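Cohesin (Archaeoglobus fulgidus, PDB 2XDH) probably acts in cell adhesion, as the non-cellulosomal cohesin domain of a longer protein, of the module type that recognises dockerins. Local coordinates at residues Thr3-Gly8 with Val22-Ala27; Ser52-Ser57 with Asn76-Asp81; Thr118-His123 with Thr148-Ser153. One frame throughout, in Å; residues are numbered along the deposited sequence.

Contact 1 of 3, residues Thr3-Gly8 with Val22-Ala27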
loop_
_atom_site.group_PDB
_atom_site.type_symbol
_atom_site.label_atom_id
_atom_site.label_comp_id
_atom_site.label_asym_id
_atom_site.label_seq_id
_atom_site.Cartn_x
_atom_site.Cartn_y
_atom_site.Cartn_z
ATOM N N THR A 3 -4.162 -8.512 8.085
ATOM C CA THR A 3 -5.290 -7.844 8.732
ATOM C C THR A 3 -5.943 -8.821 9.707
ATOM O O THR A 3 -6.236 -9.954 9.354
ATOM C CB THR A 3 -6.304 -7.328 7.692
ATOM O OG1 THR A 3 -5.618 -6.454 6.780
ATOM C CG2 THR A 3 -7.424 -6.545 8.358
ATOM N N THR A 4 -6.152 -8.387 10.942
ATOM C CA THR A 4 -6.729 -9.280 11.940
ATOM C C THR A 4 -7.840 -8.593 12.671
ATOM O O THR A 4 -7.707 -7.434 13.023
ATOM C CB THR A 4 -5.645 -9.693 12.967
ATOM O OG1 THR A 4 -4.532 -10.272 12.260
ATOM C CG2 THR A 4 -6.202 -10.699 13.978
ATOM N N ILE A 5 -8.934 -9.312 12.909
ATOM C CA ILE A 5 -10.029 -8.759 13.704
ATOM C C ILE A 5 -10.055 -9.510 15.029
ATOM O O ILE A 5 -9.998 -10.737 15.036
ATOM C CB ILE A 5 -11.378 -8.927 12.999
ATOM C CG1 ILE A 5 -11.368 -8.126 11.686
ATOM C CG2 ILE A 5 -12.519 -8.405 13.902
ATOM C CD1 ILE A 5 -12.618 -8.333 10.827
ATOM N N ILE A 6 -10.132 -8.775 16.132
ATOM C CA ILE A 6 -9.937 -9.356 17.463
ATOM C C ILE A 6 -11.037 -8.953 18.432
ATOM O O ILE A 6 -11.246 -7.770 18.668
ATOM C CB ILE A 6 -8.629 -8.852 18.067
ATOM C CG1 ILE A 6 -7.457 -9.205 17.153
ATOM C CG2 ILE A 6 -8.439 -9.415 19.484
ATOM C CD1 ILE A 6 -6.104 -8.753 17.698
ATOM N N ALA A 7 -11.739 -9.931 18.991
ATOM C CA ALA A 7 -12.712 -9.642 20.036
ATOM C C ALA A 7 -11.976 -9.541 21.373
ATOM O O ALA A 7 -11.130 -10.374 21.691
ATOM C CB ALA A 7 -13.775 -10.725 20.081
ATOM N N GLY A 8 -12.290 -8.518 22.158
ATOM C CA GLY A 8 -11.621 -8.325 23.428
ATOM C C GLY A 8 -12.016 -9.374 24.456
ATOM O O GLY A 8 -13.018 -10.081 24.297
ATOM N N VAL A 22 -14.382 -4.814 19.847
ATOM C CA VAL A 22 -13.876 -5.643 18.760
ATOM C C VAL A 22 -12.965 -4.741 17.933
ATOM O O VAL A 22 -13.384 -3.673 17.469
ATOM C CB VAL A 22 -15.020 -6.197 17.913
ATOM C CG1 VAL A 22 -14.494 -6.846 16.636
ATOM C CG2 VAL A 22 -15.852 -7.188 18.747
ATOM N N LYS A 23 -11.711 -5.150 17.777
ATOM C CA LYS A 23 -10.702 -4.279 17.200
ATOM C C LYS A 23 -10.239 -4.816 15.854
ATOM O O LYS A 23 -10.395 -5.999 15.557
ATOM C CB LYS A 23 -9.472 -4.208 18.105
ATOM C CG LYS A 23 -9.732 -3.744 19.502
ATOM C CD LYS A 23 -8.555 -4.120 20.391
ATOM C CE LYS A 23 -8.533 -5.620 20.654
ATOM N NZ LYS A 23 -7.443 -5.991 21.592
ATOM N N ILE A 24 -9.623 -3.948 15.066
ATOM C CA ILE A 24 -8.942 -4.408 13.858
ATOM C C ILE A 24 -7.468 -4.054 13.953
ATOM O O ILE A 24 -7.095 -3.025 14.524
ATOM C CB ILE A 24 -9.595 -3.829 12.574
ATOM C CG1 ILE A 24 -9.085 -4.556 11.324
ATOM C CG2 ILE A 24 -9.358 -2.320 12.471
ATOM C CD1 ILE A 24 -10.022 -4.411 10.117
ATOM N N GLU A 25 -6.618 -4.902 13.393
ATOM C CA GLU A 25 -5.197 -4.612 13.395
ATOM C C GLU A 25 -4.657 -4.746 11.975
ATOM O O GLU A 25 -5.006 -5.692 11.259
ATOM C CB GLU A 25 -4.470 -5.562 14.354
ATOM C CG GLU A 25 -5.024 -5.510 15.786
ATOM C CD GLU A 25 -4.801 -4.161 16.462
ATOM O OE1 GLU A 25 -3.688 -3.615 16.322
ATOM O OE2 GLU A 25 -5.738 -3.638 17.122
ATOM N N ASN A 26 -3.844 -3.774 11.569
ATOM C CA ASN A 26 -3.268 -3.732 10.231
ATOM C C ASN A 26 -4.301 -3.688 9.115
ATOM O O ASN A 26 -4.151 -4.341 8.087
ATOM C CB ASN A 26 -2.317 -4.902 10.044
ATOM C CG ASN A 26 -1.246 -4.932 11.118
ATOM O OD1 ASN A 26 -0.548 -3.943 11.338
ATOM N ND2 ASN A 26 -1.153 -6.042 11.825
ATOM N N ALA A 27 -5.363 -2.916 9.318
ATOM C CA ALA A 27 -6.323 -2.686 8.245
ATOM C C ALA A 27 -5.667 -1.875 7.127
ATOM O O ALA A 27 -4.862 -0.973 7.383
ATOM C CB ALA A 27 -7.561 -1.944 8.784
HETATM O O HOH W 1 -2.577 -8.058 12.284
#
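T3 meets the end of strand 22-24 at I24 and the corner after it at N26. Its CB stands 3.7 Å from N26 O. From there the two branches part: with chi1 at -57°, OG1 lies beside the backbone N and donates to N26 O at 2.9 Å, coming from above the carbonyl plane, 38° out of it. CG2, anti to the backbone N, packs on I24 CD1 at 3.8 Å. An alanine here would probably leave N26 O without its hydroxyl donor and open a gap against I24 CD1. Beyond T3 the antiparallel hairpin runs as a regular ladder: T4 and E25 form one hydrogen-bonded pair, I6 and K23 the next, with K23 N to I6 O at 2.8 Å. I5 and A7 put their side chains on the same face as V22 and I24, I5 CG2 touching V22 CG1 at 3.7 Å, and there they meet L127, L84 and F85. On the other face I6 packs on K23, its CG2 4.0 Å from K23 CE. The chemistry is thus two-sided: apolar residues, I5, A7, V22 and I24, face the interior of the sandwich, while K23 lends its aliphatic chain to I6 on the partly exposed face.

Contact 2 of 3, residues Ser52-Ser57 with Asn76-Asp81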
loop_
_atom_site.group_PDB
_atom_site.type_symbol
_atom_site.label_atom_id
_atom_site.label_comp_id
_atom_site.label_asym_id
_atom_site.label_seq_id
_atom_site.Cartn_x
_atom_site.Cartn_y
_atom_site.Cartn_z
ATOM N N SER A 52 -13.282 3.554 17.784
ATOM C CA SER A 52 -12.390 4.680 17.505
ATOM C C SER A 52 -12.210 4.912 16.007
ATOM O O SER A 52 -11.848 6.003 15.576
ATOM C CB SER A 52 -11.017 4.463 18.160
ATOM O OG SER A 52 -10.313 3.380 17.559
ATOM N N LEU A 53 -12.468 3.889 15.206
ATOM C CA LEU A 53 -12.246 4.002 13.766
ATOM C C LEU A 53 -13.522 4.255 12.982
ATOM O O LEU A 53 -13.465 4.556 11.802
ATOM C CB LEU A 53 -11.587 2.725 13.224
ATOM C CG LEU A 53 -10.195 2.426 13.755
ATOM C CD1 LEU A 53 -9.739 1.013 13.305
ATOM C CD2 LEU A 53 -9.231 3.491 13.256
ATOM N N THR A 54 -14.674 4.105 13.628
ATOM C CA THR A 54 -15.930 4.050 12.893
ATOM C C THR A 54 -16.920 5.124 13.367
ATOM O O THR A 54 -18.109 5.007 13.114
ATOM C CB THR A 54 -16.597 2.665 13.033
ATOM O OG1 THR A 54 -16.657 2.320 14.421
ATOM C CG2 THR A 54 -15.798 1.575 12.277
ATOM N N GLN A 55 -16.423 6.147 14.067
ATOM C CA GLN A 55 -17.280 7.219 14.580
ATOM C C GLN A 55 -18.075 7.874 13.453
ATOM O O GLN A 55 -19.159 8.406 13.674
ATOM C CB GLN A 55 -16.445 8.292 15.288
ATOM C CG GLN A 55 -15.837 7.878 16.624
ATOM C CD GLN A 55 -16.893 7.583 17.666
ATOM O OE1 GLN A 55 -17.756 8.407 17.931
ATOM N NE2 GLN A 55 -16.837 6.400 18.250
ATOM N N ASN A 56 -17.522 7.849 12.242
ATOM C CA ASN A 56 -18.146 8.532 11.112
ATOM C C ASN A 56 -18.458 7.598 9.949
ATOM O O ASN A 56 -18.857 8.036 8.871
ATOM C CB ASN A 56 -17.285 9.723 10.671
ATOM C CG ASN A 56 -17.231 10.812 11.731
ATOM O OD1 ASN A 56 -16.199 11.035 12.375
ATOM N ND2 ASN A 56 -18.350 11.482 11.927
ATOM N N SER A 57 -18.287 6.303 10.185
ATOM C CA SER A 57 -18.675 5.280 9.222
ATOM C C SER A 57 -20.199 5.111 9.205
ATOM O O SER A 57 -20.884 5.541 10.126
ATOM C CB SER A 57 -18.044 3.935 9.621
ATOM O OG SER A 57 -16.650 4.060 9.755
ATOM N N ASN A 76 -14.263 6.348 3.042
ATOM C CA ASN A 76 -12.901 6.862 3.282
ATOM C C ASN A 76 -11.849 5.760 3.351
ATOM O O ASN A 76 -10.646 5.996 3.137
ATOM C CB ASN A 76 -12.811 7.621 4.605
ATOM C CG ASN A 76 -13.795 8.763 4.693
ATOM O OD1 ASN A 76 -13.537 9.852 4.192
ATOM N ND2 ASN A 76 -14.921 8.526 5.356
ATOM N N GLY A 77 -12.301 4.562 3.681
ATOM C CA GLY A 77 -11.384 3.488 4.000
ATOM C C GLY A 77 -10.977 3.548 5.458
ATOM O O GLY A 77 -10.802 4.619 6.021
ATOM N N ILE A 78 -10.847 2.379 6.066
ATOM C CA ILE A 78 -10.349 2.226 7.426
ATOM C C ILE A 78 -8.992 1.556 7.351
ATOM O O ILE A 78 -8.852 0.505 6.711
ATOM C CB ILE A 78 -11.313 1.326 8.226
ATOM C CG1 ILE A 78 -12.651 2.059 8.433
ATOM C CG2 ILE A 78 -10.732 0.943 9.572
ATOM C CD1 ILE A 78 -13.753 1.148 9.014
ATOM N N SER A 79 -7.987 2.156 7.978
ATOM C CA SER A 79 -6.641 1.592 7.974
ATOM C C SER A 79 -6.040 1.632 9.370
ATOM O O SER A 79 -6.493 2.398 10.222
ATOM C CB SER A 79 -5.727 2.391 7.023
ATOM O OG SER A 79 -6.212 2.331 5.689
ATOM N N GLY A 80 -5.006 0.826 9.590
ATOM C CA GLY A 80 -4.286 0.823 10.853
ATOM C C GLY A 80 -4.950 -0.020 11.929
ATOM O O GLY A 80 -5.612 -1.019 11.636
ATOM N N ASP A 81 -4.754 0.373 13.183
ATOM C CA ASP A 81 -5.254 -0.392 14.316
ATOM C C ASP A 81 -6.262 0.467 15.073
ATOM O O ASP A 81 -6.084 1.673 15.174
ATOM C CB ASP A 81 -4.132 -0.712 15.289
ATOM C CG ASP A 81 -2.959 -1.443 14.645
ATOM O OD1 ASP A 81 -3.081 -1.972 13.523
ATOM O OD2 ASP A 81 -1.902 -1.501 15.296
#
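L53 and I78 form the centre of this contact, where a loop of the cohesin beta-sandwich, between strands 43-50 and 58-64, folds against the short strand 77-79. The side chains of both residues leave the backbone toward the opposite segment and cross obliquely. I78 divides its two branches between different partners. CG2, anti to the backbone N, faces L53, with L53 CD1 3.9 Å and L53 CB 4.2 Å away. CG1, anti to the carbonyl carbon (chi1 -68°), carries CD1 to the other side, against T54 CG2 at 3.9 Å.

T54 can offer a methyl there because of its own rotamer: CG2 is anti to its carbonyl carbon, while OG1 (chi1 51°) takes the place between the backbone N and the carbonyl carbon and is hydrogen-bonded to L84 O and G51 N. Those bonds should fix the rotation of the side chain and keep the methyl on I78. I72 of strand 67-74 also packs on T54, S57 and I78.

L53 also reaches past I78 to the backbone beyond it. Its CD1 lies 3.9 Å from D81 C, and its CD2 is 4.1 Å from D81 O. S79 and D81 themselves point away from the loop: S79 OG is bonded to K29 N, and D81 OD1 to N26 N. At the far end of the contact, S57 OG sits 4.2 Å from I78 CD1 and hydrogen-bonds to D74 OD2.

Contact 3 of 3, residues Thr118-His123 with Thr148-Ser153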
loop_
_atom_site.group_PDB
_atom_site.type_symbol
_atom_site.label_atom_id
_atom_site.label_comp_id
_atom_site.label_asym_id
_atom_site.label_seq_id
_atom_site.Cartn_x
_atom_site.Cartn_y
_atom_site.Cartn_z
ATOM N N THR A 118 -10.273 -23.319 43.337
ATOM C CA THR A 118 -11.341 -22.352 43.110
ATOM C C THR A 118 -12.117 -22.674 41.835
ATOM O O THR A 118 -13.271 -22.270 41.684
ATOM C CB THR A 118 -10.791 -20.913 43.026
ATOM O OG1 THR A 118 -10.044 -20.615 44.211
ATOM C CG2 THR A 118 -11.925 -19.909 42.882
ATOM N N LEU A 119 -11.479 -23.412 40.930
ATOM C CA LEU A 119 -12.063 -23.756 39.631
ATOM C C LEU A 119 -12.778 -22.574 38.968
ATOM O O LEU A 119 -12.559 -21.428 39.354
ATOM C CB LEU A 119 -12.969 -24.995 39.732
ATOM C CG LEU A 119 -13.978 -25.136 40.877
ATOM C CD1 LEU A 119 -15.252 -24.361 40.580
ATOM C CD2 LEU A 119 -14.296 -26.604 41.134
ATOM N N ARG A 120 -13.611 -22.876 37.970
ATOM C CA ARG A 120 -14.346 -21.890 37.164
ATOM C C ARG A 120 -14.224 -22.226 35.682
ATOM O O ARG A 120 -13.346 -22.988 35.282
ATOM C CB ARG A 120 -13.859 -20.456 37.398
ATOM C CG ARG A 120 -14.516 -19.741 38.572
ATOM C CD ARG A 120 -13.826 -18.412 38.845
ATOM N NE ARG A 120 -14.119 -17.894 40.178
ATOM C CZ ARG A 120 -13.602 -16.774 40.674
ATOM N NH1 ARG A 120 -12.763 -16.050 39.947
ATOM N NH2 ARG A 120 -13.922 -16.378 41.898
ATOM N N ASN A 121 -15.102 -21.648 34.868
ATOM C CA ASN A 121 -15.059 -21.882 33.429
ATOM C C ASN A 121 -15.219 -20.613 32.591
ATOM O O ASN A 121 -15.936 -19.682 32.968
ATOM C CB ASN A 121 -16.090 -22.935 33.012
ATOM C CG ASN A 121 -15.467 -24.085 32.242
ATOM O OD1 ASN A 121 -15.815 -25.248 32.450
ATOM N ND2 ASN A 121 -14.534 -23.766 31.352
ATOM N N SER A 122 -14.543 -20.594 31.449
ATOM C CA SER A 122 -14.533 -19.432 30.573
ATOM C C SER A 122 -15.534 -19.573 29.429
ATOM O O SER A 122 -16.037 -20.662 29.158
ATOM C CB SER A 122 -13.123 -19.200 30.024
ATOM O OG SER A 122 -12.617 -20.361 29.385
ATOM N N HIS A 123 -15.819 -18.459 28.764
ATOM C CA HIS A 123 -16.770 -18.431 27.655
ATOM C C HIS A 123 -16.163 -17.704 26.459
ATOM O O HIS A 123 -15.351 -16.805 26.628
ATOM C CB HIS A 123 -18.053 -17.714 28.070
ATOM C CG HIS A 123 -18.715 -18.305 29.272
ATOM N ND1 HIS A 123 -19.678 -19.288 29.184
ATOM C CD2 HIS A 123 -18.555 -18.050 30.592
ATOM C CE1 HIS A 123 -20.083 -19.614 30.399
ATOM N NE2 HIS A 123 -19.416 -18.879 31.272
ATOM N N THR A 148 -12.391 -13.959 25.283
ATOM C CA THR A 148 -12.720 -14.900 26.350
ATOM C C THR A 148 -13.343 -14.115 27.500
ATOM O O THR A 148 -12.838 -13.060 27.884
ATOM C CB THR A 148 -11.457 -15.601 26.839
ATOM O OG1 THR A 148 -10.810 -16.236 25.727
ATOM C CG2 THR A 148 -11.784 -16.639 27.910
ATOM N N PHE A 149 -14.449 -14.607 28.038
ATOM C CA PHE A 149 -15.055 -13.922 29.174
ATOM C C PHE A 149 -15.233 -14.850 30.361
ATOM O O PHE A 149 -15.657 -15.990 30.198
ATOM C CB PHE A 149 -16.411 -13.321 28.817
ATOM C CG PHE A 149 -17.190 -12.898 30.027
ATOM C CD1 PHE A 149 -16.976 -11.659 30.595
ATOM C CD2 PHE A 149 -18.081 -13.768 30.632
ATOM C CE1 PHE A 149 -17.662 -11.277 31.734
ATOM C CE2 PHE A 149 -18.770 -13.394 31.767
ATOM C CZ PHE A 149 -18.559 -12.142 32.318
ATOM N N ARG A 150 -14.911 -14.353 31.553
ATOM C CA ARG A 150 -15.062 -15.129 32.785
ATOM C C ARG A 150 -15.801 -14.347 33.870
ATOM O O ARG A 150 -15.566 -13.157 34.060
ATOM C CB ARG A 150 -13.699 -15.568 33.343
ATOM C CG ARG A 150 -13.054 -16.728 32.615
ATOM C CD ARG A 150 -12.235 -17.590 33.570
ATOM N NE ARG A 150 -11.301 -16.806 34.378
ATOM C CZ ARG A 150 -11.238 -16.853 35.705
ATOM N NH1 ARG A 150 -12.055 -17.653 36.378
ATOM N NH2 ARG A 150 -10.359 -16.105 36.363
ATOM N N ILE A 151 -16.675 -15.023 34.603
ATOM C CA ILE A 151 -17.263 -14.399 35.778
ATOM C C ILE A 151 -16.260 -14.469 36.921
ATOM O O ILE A 151 -15.706 -15.528 37.207
ATOM C CB ILE A 151 -18.570 -15.070 36.187
ATOM C CG1 ILE A 151 -19.559 -15.046 35.022
ATOM C CG2 ILE A 151 -19.169 -14.371 37.397
ATOM C CD1 ILE A 151 -20.864 -15.674 35.370
ATOM N N VAL A 152 -16.044 -13.333 37.573
ATOM C CA VAL A 152 -14.950 -13.162 38.521
ATOM C C VAL A 152 -15.423 -12.321 39.721
ATOM O O VAL A 152 -16.433 -11.631 39.629
ATOM C CB VAL A 152 -13.760 -12.489 37.790
ATOM C CG1 VAL A 152 -13.216 -11.303 38.562
ATOM C CG2 VAL A 152 -12.678 -13.514 37.459
ATOM N N SER A 153 -14.708 -12.387 40.843
ATOM C CA SER A 153 -15.078 -11.614 42.027
ATOM C C SER A 153 -14.375 -10.264 42.041
ATOM O O SER A 153 -14.254 -9.610 41.009
ATOM C CB SER A 153 -14.694 -12.374 43.293
ATOM O OG SER A 153 -13.285 -12.381 43.457
#
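H123 and F149 carry the backbone hydrogen bonds, as an antiparallel hydrogen-bonded pair. F149 N gives its hydrogen to H123 O at 2.8 Å (165° at the hydrogen), and H123 N returns one to F149 O at 2.9 Å on a more bent path of 140°. A CA-H...O contact from T148 CA to H123 O adds to the grip on that carbonyl.

Van der Waals contacts come next. S122 CB rests between two side chains of the other strand, 3.6 Å from T148 CG2 and 3.6 Å from R150 CG. The imidazole of H123 presents its edge to F149 O, with CD2 the ring atom 3.6 Å from that oxygen, and the same CD2 lies at the edge of the F149 ring. V42 packs on both H123 and F149, and V91 also covers F149.

The charged groups come last and are uncertain, because R120 is poorly ordered. As modelled, the side chains of R120 and R150 cross at about a right angle, with R120 NH1 4.0 Å from R150 NH1. Two like charges so close would be expected to repel, and E155 makes a long, weak ion pair with each. R120 NH1 also approaches V152 CG2.

The whole is characteristic of an antiparallel ladder at its opening: a surface loop becomes strand 123-134 at H123 and joins strand 142-151 in the cohesin beta-sandwich.

Along the chain the contacts come in series, each closing before the next opens. Contacts 1 and 2 are neighbours, their centres 12 Å apart, and they join directly: N26 and A27 both face G80 in a G1 beta bulge, A27 O is probably bonded to G80 N, and I24 CG2 packs on L53 CD1. Contact 3 shares a sheet with contact 1, since strands 3-12 and 142-151 run side by side in it, but the two centres are 24 Å apart. Contacts 2 and 3 lie on opposite sides of the chain's centre, 32 Å between their own centres. In the cohesin sandwich, contact 1 therefore touches contact 2 directly and shares a sheet, without touching, with contact 3.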